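ABC transporter, substrate binding protein (Aeropyrum pernix, PDB 3EAF) probably captures a small solute outside the cell and delivers it to the membrane components of an ABC importer. Local coordinates at residues G15-V20 against L179-T184; Y57-T62 against S150-S155; V203-T208 against S213-A218. All blocks are in the same frame, centred on the assembly; numbering follows the deposited sequence.

Contact 1 of 3, residues G15-V20 against L179-T184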
ATOM      1  N   GLY A  15       9.387  13.973  -2.364  1.00 10.66           N
ATOM      2  CA  GLY A  15       8.864  14.400  -1.060  1.00 10.63           C
ATOM      3  C   GLY A  15       9.106  13.441   0.098  1.00 10.05           C
ATOM      4  O   GLY A  15       9.950  12.543   0.006  1.00 10.30           O
ATOM      5  N   PRO A  16       8.356  13.619   1.204  1.00  9.92           N
ATOM      6  CA  PRO A  16       8.609  12.890   2.453  1.00  9.59           C
ATOM      7  C   PRO A  16       8.251  11.398   2.408  1.00  9.61           C
ATOM      8  O   PRO A  16       8.610  10.657   3.332  1.00  9.92           O
ATOM      9  CB  PRO A  16       7.724  13.621   3.462  1.00  9.46           C
ATOM     10  CG  PRO A  16       6.595  14.146   2.638  1.00  9.53           C
ATOM     11  CD  PRO A  16       7.220  14.550   1.337  1.00  9.84           C
ATOM     12  N   THR A  17       7.545  10.967   1.361  1.00  9.10           N
ATOM     13  CA  THR A  17       7.245   9.549   1.187  1.00  8.58           C
ATOM     14  C   THR A  17       7.926   8.991  -0.073  1.00  8.81           C
ATOM     15  O   THR A  17       7.557   7.920  -0.561  1.00  8.78           O
ATOM     16  CB  THR A  17       5.719   9.247   1.173  1.00  8.72           C
ATOM     17  OG1 THR A  17       5.111   9.814   0.003  1.00  8.77           O
ATOM     18  CG2 THR A  17       5.017   9.762   2.450  1.00  7.38           C
ATOM     19  N   SER A  18       8.935   9.705  -0.577  1.00  8.61           N
ATOM     20  CA  SER A  18       9.694   9.233  -1.740  1.00  8.90           C
ATOM     21  C   SER A  18      10.624   8.058  -1.406  1.00  8.78           C
ATOM     22  O   SER A  18      11.081   7.358  -2.309  1.00  8.59           O
ATOM     23  CB  SER A  18      10.455  10.372  -2.432  1.00  8.77           C
ATOM     24  OG  SER A  18      11.329  11.044  -1.541  1.00 10.57           O
ATOM     25  N   ASP A  19      10.889   7.841  -0.115  1.00  8.55           N
ATOM     26  CA  ASP A  19      11.589   6.633   0.343  1.00  8.35           C
ATOM     27  C   ASP A  19      10.935   5.358  -0.227  1.00  8.41           C
ATOM     28  O   ASP A  19      11.630   4.409  -0.608  1.00  8.50           O
ATOM     29  CB  ASP A  19      11.705   6.576   1.885  1.00  8.05           C
ATOM     30  CG  ASP A  19      10.356   6.724   2.619  1.00  8.11           C
ATOM     31  OD1 ASP A  19       9.290   6.853   1.977  1.00  6.25           O
ATOM     32  OD2 ASP A  19      10.373   6.726   3.872  1.00  6.54           O
ATOM     33  N   VAL A  20       9.604   5.362  -0.308  1.00  8.21           N
ATOM     34  CA  VAL A  20       8.835   4.256  -0.898  1.00  8.29           C
ATOM     35  C   VAL A  20       8.202   4.641  -2.252  1.00  8.68           C
ATOM     36  O   VAL A  20       7.846   3.769  -3.061  1.00  8.59           O
ATOM     37  CB  VAL A  20       7.753   3.720   0.091  1.00  8.56           C
ATOM     38  CG1 VAL A  20       8.406   3.077   1.313  1.00  7.78           C
ATOM     39  CG2 VAL A  20       6.785   4.832   0.533  1.00  8.47           C
ATOM     40  N   LEU A 179       5.424  10.051  16.527  1.00 10.51           N
ATOM     41  CA  LEU A 179       6.619   9.962  15.698  1.00  9.83           C
ATOM     42  C   LEU A 179       6.358  10.664  14.366  1.00  9.08           C
ATOM     43  O   LEU A 179       5.493  10.229  13.602  1.00  8.21           O
ATOM     44  CB  LEU A 179       7.024   8.502  15.468  1.00  9.68           C
ATOM     45  CG  LEU A 179       8.265   8.271  14.599  1.00 10.27           C
ATOM     46  CD1 LEU A 179       9.545   8.599  15.358  1.00  9.24           C
ATOM     47  CD2 LEU A 179       8.282   6.832  14.093  1.00 10.43           C
ATOM     48  N   PRO A 180       7.088  11.761  14.094  1.00  8.90           N
ATOM     49  CA  PRO A 180       6.863  12.508  12.860  1.00  9.04           C
ATOM     50  C   PRO A 180       7.146  11.675  11.612  1.00  8.99           C
ATOM     51  O   PRO A 180       8.032  10.816  11.625  1.00  8.72           O
ATOM     52  CB  PRO A 180       7.864  13.666  12.963  1.00  9.01           C
ATOM     53  CG  PRO A 180       8.116  13.811  14.441  1.00  9.38           C
ATOM     54  CD  PRO A 180       8.140  12.386  14.916  1.00  9.23           C
ATOM     55  N   LEU A 181       6.396  11.934  10.542  1.00  9.38           N
ATOM     56  CA  LEU A 181       6.676  11.318   9.240  1.00  9.31           C
ATOM     57  C   LEU A 181       8.099  11.640   8.772  1.00  9.45           C
ATOM     58  O   LEU A 181       8.765  10.804   8.145  1.00  9.44           O
ATOM     59  CB  LEU A 181       5.652  11.782   8.196  1.00  9.51           C
ATOM     60  CG  LEU A 181       5.708  11.194   6.776  1.00 10.15           C
ATOM     61  CD1 LEU A 181       5.181   9.750   6.748  1.00  9.93           C
ATOM     62  CD2 LEU A 181       4.925  12.082   5.806  1.00  8.64           C
ATOM     63  N   ARG A 182       8.560  12.848   9.090  1.00  9.46           N
ATOM     64  CA  ARG A 182       9.908  13.298   8.739  1.00  9.51           C
ATOM     65  C   ARG A 182      10.846  13.213   9.947  1.00  9.53           C
ATOM     66  O   ARG A 182      11.741  14.042  10.108  1.00  9.35           O
ATOM     67  CB  ARG A 182       9.876  14.737   8.213  1.00  9.51           C
ATOM     68  CG  ARG A 182       9.017  14.969   6.983  1.00  9.59           C
ATOM     69  CD  ARG A 182       8.635  16.449   6.889  1.00  9.77           C
ATOM     70  NE  ARG A 182       7.674  16.716   5.817  1.00 10.83           N
ATOM     71  CZ  ARG A 182       6.353  16.597   5.931  1.00 11.04           C
ATOM     72  NH1 ARG A 182       5.798  16.199   7.070  1.00 10.78           N
ATOM     73  NH2 ARG A 182       5.579  16.868   4.890  1.00 12.97           N
ATOM     74  N   ALA A 183      10.639  12.195  10.779  1.00  9.86           N
ATOM     75  CA  ALA A 183      11.401  11.997  12.007  1.00 10.09           C
ATOM     76  C   ALA A 183      12.914  12.069  11.819  1.00 10.58           C
ATOM     77  O   ALA A 183      13.464  11.466  10.900  1.00 10.49           O
ATOM     78  CB  ALA A 183      11.028  10.658  12.641  1.00 10.03           C
ATOM     79  N   THR A 184      13.573  12.805  12.707  1.00 11.22           N
ATOM     80  CA  THR A 184      15.027  12.756  12.829  1.00 11.75           C
ATOM     81  C   THR A 184      15.406  11.574  13.722  1.00 12.23           C
ATOM     82  O   THR A 184      14.538  10.959  14.353  1.00 11.85           O
ATOM     83  CB  THR A 184      15.579  14.046  13.468  1.00 11.91           C
ATOM     84  OG1 THR A 184      15.072  14.170  14.803  1.00 12.45           O
ATOM     85  CG2 THR A 184      15.174  15.284  12.660  1.00 11.37           C
TER
HETATM   86  O   HOH W   1       9.919  11.812   5.559  1.00 22.66           O
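Pro16, Leu181 and Arg182 carry this contact, which bridges the two lobes of a periplasmic-binding-protein fold: a loop at the start of helix 18-38 meets the loop that follows strand 171-178. The backbones come closest at Pro16 and Arg182, with CA atoms 6.4 Å apart, and each loop makes a type I beta turn, Gly15 to Ser18 and Pro180 to Ala183. The pyrrolidine ring of Pro16 lies alongside the Arg182 side chain, both pointing the same way. Pro16 CB sits over one face of the guanidinium, while Pro16 CG comes within 3.7 Å of Arg182 NH2, an apolar ring laid against a flat cation. Leu181 touches mainly through CD2, 4.0 Å from Pro16 CB and 4.1 Å from Thr17 CG2, with CD1 slightly farther from that methyl. Leu181 CG, anti to the backbone N (chi1 -176°), carries the isobutyl end toward the opposing loop. The hydroxyl of Thr17 is bonded within its own lobe, to Asp12 and Trp83, and its CG2 meets Leu181. Direct polar bonds between the loops are absent; instead one water donates to both backbones, 2.8 Å from Pro16 O and 3.0 Å from Leu181 O.

Contact 2 of 3, residues Y57-T62 against S150-S155; sequences YAYNPT and SKVAYS
The backbones stay well apart, Tyr59 CA and Val152 CA being the nearest pair at 10.8 Å, and Tyr59 spans the gap from a type I' turn (Tyr57 to Asn60) to the beginning of helix 153-156. Its phenol end does the touching. The OH lies 3.3 Å from Tyr154 CB and 3.9 Å from Tyr154 CD2, so it abuts the root of that side chain, approaching the ring obliquely, and the two tyrosines cross at about a right angle. Val152 adds one methyl near the plane of the Tyr59 ring, at its edge: CG1 is 4.0 Å from Tyr59 OH. Val152 CG1 stands anti to its own backbone N (chi1 177°), which turns this branch toward the phenol.

The polar link is a water, 2.8 Å from Tyr59 OH and accepting from Tyr154 N at 3.0 Å; an N-H in the first turn of the helix is thereby satisfied. Tyr59 OH is also hydrogen-bonded to a glycerol, probably from the crystallisation liquor, while its ring meets Trp83 with the planes about 75° apart. Tyr154 OH is hydrogen-bonded to Asn231 OD1 of its own lobe. Next in the chain after Tyr59, Asn60 caps helix 61-74: its OD1 accepts from Thr62 N at 2.9 Å, in the carbonyl plane, and also from Thr63 N. A tyrosine reaching across from a loop to a helix start, with a bridging water and a glycerol bound to its hydroxyl, is consistent with the interdomain cleft in which periplasmic binding proteins hold their solutes.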
ATOM      1  N   TYR A  57       4.118  14.941  -7.356  1.00 11.67           N
ATOM      2  CA  TYR A  57       3.480  15.964  -6.522  1.00 11.14           C
ATOM      3  C   TYR A  57       4.123  16.113  -5.145  1.00 10.82           C
ATOM      4  O   TYR A  57       3.711  16.974  -4.350  1.00 10.52           O
ATOM      5  CB  TYR A  57       1.967  15.724  -6.422  1.00 10.98           C
ATOM      6  CG  TYR A  57       1.512  14.744  -5.354  1.00 11.15           C
ATOM      7  CD1 TYR A  57       0.732  15.176  -4.276  1.00 11.19           C
ATOM      8  CD2 TYR A  57       1.835  13.392  -5.428  1.00  9.80           C
ATOM      9  CE1 TYR A  57       0.294  14.288  -3.297  1.00 10.72           C
ATOM     10  CE2 TYR A  57       1.406  12.490  -4.453  1.00 10.24           C
ATOM     11  CZ  TYR A  57       0.630  12.948  -3.393  1.00 10.75           C
ATOM     12  OH  TYR A  57       0.192  12.067  -2.431  1.00 10.54           O
ATOM     13  N   ALA A  58       5.127  15.271  -4.872  1.00 10.50           N
ATOM     14  CA  ALA A  58       5.918  15.327  -3.635  1.00 10.27           C
ATOM     15  C   ALA A  58       5.100  15.306  -2.327  1.00  9.95           C
ATOM     16  O   ALA A  58       5.484  15.930  -1.332  1.00  9.67           O
ATOM     17  CB  ALA A  58       6.882  16.546  -3.669  1.00 10.63           C
ATOM     18  N   TYR A  59       3.975  14.587  -2.347  1.00  9.69           N
ATOM     19  CA  TYR A  59       3.072  14.429  -1.188  1.00  9.41           C
ATOM     20  C   TYR A  59       2.376  15.730  -0.778  1.00  9.36           C
ATOM     21  O   TYR A  59       1.734  15.796   0.269  1.00  9.40           O
ATOM     22  CB  TYR A  59       3.811  13.812   0.007  1.00  9.11           C
ATOM     23  CG  TYR A  59       2.981  12.875   0.855  1.00  9.23           C
ATOM     24  CD1 TYR A  59       2.488  11.683   0.331  1.00  8.55           C
ATOM     25  CD2 TYR A  59       2.706  13.172   2.194  1.00 10.40           C
ATOM     26  CE1 TYR A  59       1.735  10.803   1.116  1.00  8.94           C
ATOM     27  CE2 TYR A  59       1.954  12.307   2.979  1.00  8.47           C
ATOM     28  CZ  TYR A  59       1.473  11.129   2.434  1.00  8.76           C
ATOM     29  OH  TYR A  59       0.736  10.277   3.222  1.00  8.70           O
ATOM     30  N   ASN A  60       2.521  16.760  -1.607  1.00  9.46           N
ATOM     31  CA  ASN A  60       1.936  18.082  -1.368  1.00  9.88           C
ATOM     32  C   ASN A  60       0.454  18.090  -1.783  1.00 10.14           C
ATOM     33  O   ASN A  60       0.140  17.888  -2.960  1.00  9.77           O
ATOM     34  CB  ASN A  60       2.743  19.131  -2.153  1.00  9.80           C
ATOM     35  CG  ASN A  60       2.270  20.557  -1.914  1.00 10.39           C
ATOM     36  OD1 ASN A  60       1.071  20.824  -1.777  1.00 11.26           O
ATOM     37  ND2 ASN A  60       3.219  21.491  -1.899  1.00  9.96           N
ATOM     38  N   PRO A  61      -0.458  18.305  -0.814  1.00 10.61           N
ATOM     39  CA  PRO A  61      -1.906  18.250  -1.066  1.00 10.96           C
ATOM     40  C   PRO A  61      -2.453  19.340  -1.990  1.00 11.36           C
ATOM     41  O   PRO A  61      -3.466  19.117  -2.662  1.00 11.76           O
ATOM     42  CB  PRO A  61      -2.520  18.383   0.332  1.00 11.00           C
ATOM     43  CG  PRO A  61      -1.467  18.988   1.168  1.00 11.03           C
ATOM     44  CD  PRO A  61      -0.152  18.585   0.601  1.00 10.70           C
ATOM     45  N   THR A  62      -1.805  20.504  -2.014  1.00 11.66           N
ATOM     46  CA  THR A  62      -2.180  21.580  -2.932  1.00 11.66           C
ATOM     47  C   THR A  62      -1.859  21.148  -4.358  1.00 11.92           C
ATOM     48  O   THR A  62      -2.717  21.224  -5.250  1.00 11.72           O
ATOM     49  CB  THR A  62      -1.439  22.898  -2.592  1.00 11.84           C
ATOM     50  OG1 THR A  62      -1.745  23.268  -1.240  1.00 12.04           O
ATOM     51  CG2 THR A  62      -1.873  24.046  -3.542  1.00 11.51           C
ATOM     52  N   SER A 150       0.586  12.019  14.304  1.00 10.64           N
ATOM     53  CA  SER A 150      -0.779  12.464  14.569  1.00 11.54           C
ATOM     54  C   SER A 150      -1.321  13.479  13.566  1.00 11.53           C
ATOM     55  O   SER A 150      -2.530  13.714  13.528  1.00 12.43           O
ATOM     56  CB  SER A 150      -0.886  13.040  15.989  1.00 12.03           C
ATOM     57  OG  SER A 150      -0.054  14.180  16.144  1.00 13.44           O
ATOM     58  N   LYS A 151      -0.441  14.056  12.751  1.00 11.35           N
ATOM     59  CA  LYS A 151      -0.800  15.129  11.811  1.00 11.24           C
ATOM     60  C   LYS A 151      -1.031  14.651  10.374  1.00 10.99           C
ATOM     61  O   LYS A 151      -1.521  15.411   9.524  1.00 11.31           O
ATOM     62  CB  LYS A 151       0.283  16.208  11.813  1.00 11.47           C
ATOM     63  CG  LYS A 151       0.462  16.887  13.158  1.00 11.97           C
ATOM     64  CD  LYS A 151       1.557  17.945  13.114  1.00 14.89           C
ATOM     65  CE  LYS A 151       2.120  18.195  14.509  1.00 17.03           C
ATOM     66  NZ  LYS A 151       2.900  19.462  14.562  1.00 20.99           N
ATOM     67  N   VAL A 152      -0.678  13.395  10.114  1.00 10.13           N
ATOM     68  CA  VAL A 152      -0.708  12.843   8.769  1.00  9.33           C
ATOM     69  C   VAL A 152      -1.844  11.828   8.643  1.00  9.13           C
ATOM     70  O   VAL A 152      -1.904  10.859   9.406  1.00  8.50           O
ATOM     71  CB  VAL A 152       0.663  12.223   8.415  1.00  9.35           C
ATOM     72  CG1 VAL A 152       0.636  11.573   7.037  1.00  8.84           C
ATOM     73  CG2 VAL A 152       1.751  13.304   8.467  1.00  9.12           C
ATOM     74  N   ALA A 153      -2.748  12.063   7.690  1.00  8.90           N
ATOM     75  CA  ALA A 153      -3.918  11.189   7.485  1.00  9.00           C
ATOM     76  C   ALA A 153      -3.537   9.706   7.299  1.00  9.23           C
ATOM     77  O   ALA A 153      -4.204   8.808   7.831  1.00  9.20           O
ATOM     78  CB  ALA A 153      -4.767  11.687   6.309  1.00  8.69           C
ATOM     79  N   TYR A 154      -2.470   9.464   6.538  1.00  9.32           N
ATOM     80  CA  TYR A 154      -1.908   8.118   6.347  1.00  9.16           C
ATOM     81  C   TYR A 154      -1.489   7.459   7.665  1.00  9.54           C
ATOM     82  O   TYR A 154      -1.871   6.315   7.955  1.00  9.06           O
ATOM     83  CB  TYR A 154      -0.720   8.190   5.373  1.00  8.79           C
ATOM     84  CG  TYR A 154       0.362   7.140   5.567  1.00  8.74           C
ATOM     85  CD1 TYR A 154       0.068   5.766   5.487  1.00  8.78           C
ATOM     86  CD2 TYR A 154       1.681   7.518   5.812  1.00  7.98           C
ATOM     87  CE1 TYR A 154       1.057   4.801   5.665  1.00  8.54           C
ATOM     88  CE2 TYR A 154       2.686   6.553   5.986  1.00  8.50           C
ATOM     89  CZ  TYR A 154       2.361   5.205   5.910  1.00  8.36           C
ATOM     90  OH  TYR A 154       3.332   4.255   6.080  1.00  7.88           O
ATOM     91  N   SER A 155      -0.698   8.188   8.450  1.00  9.89           N
ATOM     92  CA  SER A 155      -0.166   7.680   9.719  1.00 10.64           C
ATOM     93  C   SER A 155      -1.265   7.377  10.734  1.00 10.50           C
ATOM     94  O   SER A 155      -1.116   6.480  11.565  1.00 10.22           O
ATOM     95  CB  SER A 155       0.821   8.685  10.310  1.00 10.36           C
ATOM     96  OG  SER A 155       1.849   8.973   9.389  1.00 12.05           O
TER
HETATM   97  O   HOH W   2      -1.679  11.261   4.219  1.00  4.07           O

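Contact 3 of 3, residues V203-T208 against S213-A218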
ATOM      1  N   VAL A 203       5.390  -2.961  19.569  1.00 10.09           N
ATOM      2  CA  VAL A 203       5.260  -1.591  19.057  1.00  9.63           C
ATOM      3  C   VAL A 203       4.725  -1.626  17.631  1.00  9.46           C
ATOM      4  O   VAL A 203       5.264  -2.337  16.782  1.00  9.31           O
ATOM      5  CB  VAL A 203       6.612  -0.828  19.087  1.00  9.51           C
ATOM      6  CG1 VAL A 203       6.495   0.538  18.395  1.00  9.87           C
ATOM      7  CG2 VAL A 203       7.106  -0.643  20.523  1.00  9.17           C
ATOM      8  N   TRP A 204       3.650  -0.872  17.383  1.00  9.37           N
ATOM      9  CA  TRP A 204       3.167  -0.607  16.023  1.00  9.42           C
ATOM     10  C   TRP A 204       3.733   0.720  15.501  1.00  9.42           C
ATOM     11  O   TRP A 204       3.780   1.705  16.236  1.00  9.43           O
ATOM     12  CB  TRP A 204       1.634  -0.576  16.002  1.00  9.48           C
ATOM     13  CG  TRP A 204       1.036   0.010  14.747  1.00  9.88           C
ATOM     14  CD1 TRP A 204       0.544   1.279  14.579  1.00  9.90           C
ATOM     15  CD2 TRP A 204       0.874  -0.652  13.488  1.00  9.38           C
ATOM     16  NE1 TRP A 204       0.085   1.444  13.292  1.00  9.90           N
ATOM     17  CE2 TRP A 204       0.270   0.273  12.603  1.00  9.52           C
ATOM     18  CE3 TRP A 204       1.175  -1.938  13.023  1.00  9.15           C
ATOM     19  CZ2 TRP A 204      -0.035  -0.049  11.274  1.00  9.14           C
ATOM     20  CZ3 TRP A 204       0.872  -2.256  11.707  1.00  9.26           C
ATOM     21  CH2 TRP A 204       0.273  -1.315  10.848  1.00  9.57           C
ATOM     22  N   CYS A 205       4.180   0.746  14.248  1.00  9.40           N
ATOM     23  CA  CYS A 205       4.541   2.015  13.617  1.00  9.34           C
ATOM     24  C   CYS A 205       3.770   2.244  12.314  1.00  8.85           C
ATOM     25  O   CYS A 205       3.774   1.396  11.430  1.00  8.52           O
ATOM     26  CB  CYS A 205       6.051   2.126  13.388  1.00  9.25           C
ATOM     27  SG  CYS A 205       6.551   3.778  12.837  1.00 10.41           S
ATOM     28  N   GLY A 206       3.129   3.408  12.207  1.00  8.81           N
ATOM     29  CA  GLY A 206       2.265   3.717  11.071  1.00  8.32           C
ATOM     30  C   GLY A 206       2.854   4.588   9.972  1.00  8.15           C
ATOM     31  O   GLY A 206       2.134   4.988   9.062  1.00  8.04           O
ATOM     32  N   ASN A 207       4.163   4.846  10.033  1.00  7.86           N
ATOM     33  CA  ASN A 207       4.843   5.722   9.072  1.00  7.83           C
ATOM     34  C   ASN A 207       5.601   4.937   7.985  1.00  7.70           C
ATOM     35  O   ASN A 207       5.591   3.702   7.982  1.00  7.98           O
ATOM     36  CB  ASN A 207       5.831   6.653   9.800  1.00  7.67           C
ATOM     37  CG  ASN A 207       5.157   7.592  10.790  1.00  8.11           C
ATOM     38  OD1 ASN A 207       3.929   7.675  10.870  1.00  8.82           O
ATOM     39  ND2 ASN A 207       5.973   8.315  11.551  1.00  7.15           N
ATOM     40  N   THR A 208       6.263   5.658   7.078  1.00  7.48           N
ATOM     41  CA  THR A 208       7.059   5.033   6.019  1.00  7.60           C
ATOM     42  C   THR A 208       8.396   4.520   6.559  1.00  7.67           C
ATOM     43  O   THR A 208       8.771   4.824   7.696  1.00  7.59           O
ATOM     44  CB  THR A 208       7.307   5.990   4.819  1.00  7.67           C
ATOM     45  OG1 THR A 208       8.192   7.045   5.216  1.00  7.73           O
ATOM     46  CG2 THR A 208       5.995   6.590   4.313  1.00  6.70           C
ATOM     47  N   SER A 213      12.362   2.639  10.451  1.00 10.25           N
ATOM     48  CA  SER A 213      13.708   2.093  10.623  1.00 10.32           C
ATOM     49  C   SER A 213      14.520   2.834  11.692  1.00 10.45           C
ATOM     50  O   SER A 213      15.202   2.205  12.506  1.00 10.73           O
ATOM     51  CB  SER A 213      14.449   2.083   9.292  1.00 10.22           C
ATOM     52  OG  SER A 213      13.733   1.311   8.346  1.00 10.50           O
ATOM     53  N   LEU A 214      14.441   4.162  11.688  1.00 10.46           N
ATOM     54  CA  LEU A 214      15.069   4.974  12.727  1.00 10.59           C
ATOM     55  C   LEU A 214      14.580   4.577  14.124  1.00 10.66           C
ATOM     56  O   LEU A 214      15.369   4.516  15.072  1.00 10.74           O
ATOM     57  CB  LEU A 214      14.808   6.466  12.486  1.00 10.38           C
ATOM     58  CG  LEU A 214      15.616   7.186  11.399  1.00 10.13           C
ATOM     59  CD1 LEU A 214      15.114   8.607  11.275  1.00  9.87           C
ATOM     60  CD2 LEU A 214      17.101   7.184  11.704  1.00  9.29           C
ATOM     61  N   LEU A 215      13.282   4.307  14.230  1.00 10.74           N
ATOM     62  CA  LEU A 215      12.654   3.893  15.485  1.00 11.30           C
ATOM     63  C   LEU A 215      13.132   2.510  15.922  1.00 11.35           C
ATOM     64  O   LEU A 215      13.495   2.319  17.077  1.00 11.60           O
ATOM     65  CB  LEU A 215      11.122   3.906  15.362  1.00 11.03           C
ATOM     66  CG  LEU A 215      10.317   3.544  16.622  1.00 11.52           C
ATOM     67  CD1 LEU A 215      10.423   4.638  17.679  1.00  9.42           C
ATOM     68  CD2 LEU A 215       8.844   3.279  16.270  1.00 11.76           C
ATOM     69  N   GLY A 216      13.113   1.545  15.007  1.00 11.61           N
ATOM     70  CA  GLY A 216      13.637   0.210  15.293  1.00 12.22           C
ATOM     71  C   GLY A 216      15.080   0.253  15.756  1.00 12.69           C
ATOM     72  O   GLY A 216      15.454  -0.430  16.713  1.00 12.59           O
ATOM     73  N   ARG A 217      15.894   1.061  15.073  1.00 13.36           N
ATOM     74  CA  ARG A 217      17.304   1.232  15.435  1.00 13.86           C
ATOM     75  C   ARG A 217      17.442   1.876  16.818  1.00 14.04           C
ATOM     76  O   ARG A 217      18.259   1.439  17.630  1.00 13.63           O
ATOM     77  CB  ARG A 217      18.045   2.058  14.371  1.00 13.90           C
ATOM     78  CG  ARG A 217      19.540   2.215  14.630  1.00 14.50           C
ATOM     79  CD  ARG A 217      20.255   2.992  13.513  1.00 14.24           C
ATOM     80  NE  ARG A 217      20.531   2.186  12.324  1.00 15.41           N
ATOM     81  CZ  ARG A 217      21.574   1.368  12.183  1.00 16.48           C
ATOM     82  NH1 ARG A 217      22.455   1.219  13.163  1.00 16.77           N
ATOM     83  NH2 ARG A 217      21.738   0.689  11.053  1.00 17.08           N
ATOM     84  N   ALA A 218      16.636   2.902  17.073  1.00 14.59           N
ATOM     85  CA  ALA A 218      16.627   3.600  18.368  1.00 15.15           C
ATOM     86  C   ALA A 218      16.177   2.705  19.526  1.00 15.58           C
ATOM     87  O   ALA A 218      16.784   2.715  20.600  1.00 15.70           O
ATOM     88  CB  ALA A 218      15.762   4.836  18.291  1.00 15.16           C
TER
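Leu215 meets Val203 and Cys205 through a single methyl. Its CD2 lies 4.2 Å from Val203 CG1 and also 4.2 Å from Cys205 SG, with Cys205 CB at the same range, so the leucine branch rests against two strand residues whose side chains leave the same side of the sheet. Val203 and Leu215 reach toward each other tip to tip, whereas both the CB and the sulphur of Cys205 border the same methyl. All three residues are buried.

The torsions agree with this convergence. Leu215 CG is anti to the backbone N (chi1 -178°), extending the chain from the helix toward the strand, and Cys205 SG is likewise anti to its N (chi1 -172°). Between the two flanking residues, Trp204 points away from the helix, as alternation along a strand predicts, and its side chain packs on Pro158 and Asn231.

The backbone frame comes next. The CA atoms of Cys205 and Leu215 are 8.5 Å apart, and those of Val203 and Gly216 9.4 Å. Strand 202-205 is held in its sheet by backbone bonds from Val203 and Cys205 to strand 227-230 on one edge and from Trp204 to strand 142-148 on the other. Helix 209-222 packs on this sheet as the helical part of a beta-alpha-beta unit running from 202-205 to 227-230. Further out, Ile191 of helix 185-196 packs on Leu215, and Met195 of the same helix on Val203.

Carbon and sulphur atoms alone make the direct contact, at ordinary van der Waals separations and without a polar bond between the segments. Its contribution is therefore probably hydrophobic and dispersive, holding helix to sheet by apolar contact rather than by directed bonds.

In the fold
The centres lie about 10 Å apart for contacts 1 and 2, about 11 Å for 1 and 3 and about 18 Å for 2 and 3. Along the chain contact 2 is nested inside the loop closed by contact 1, and contact 3 follows both. Contacts 1 and 2 join the lobe of strand 3-11 to that of strand 142-148; contact 3 lies within the latter. Contacts 1 and 2 touch by packing of Pro16 and Thr17 on Tyr59, while polar ties run from contact 3 to each: Asp19 OD2 to Thr208 OG1, Asn207 ND2 to Leu179 O, Asn207 OD1 to Ser155 OG. Loop 206-208 thus couples the helix-to-sheet core to both, consistent with an interdomain cleft.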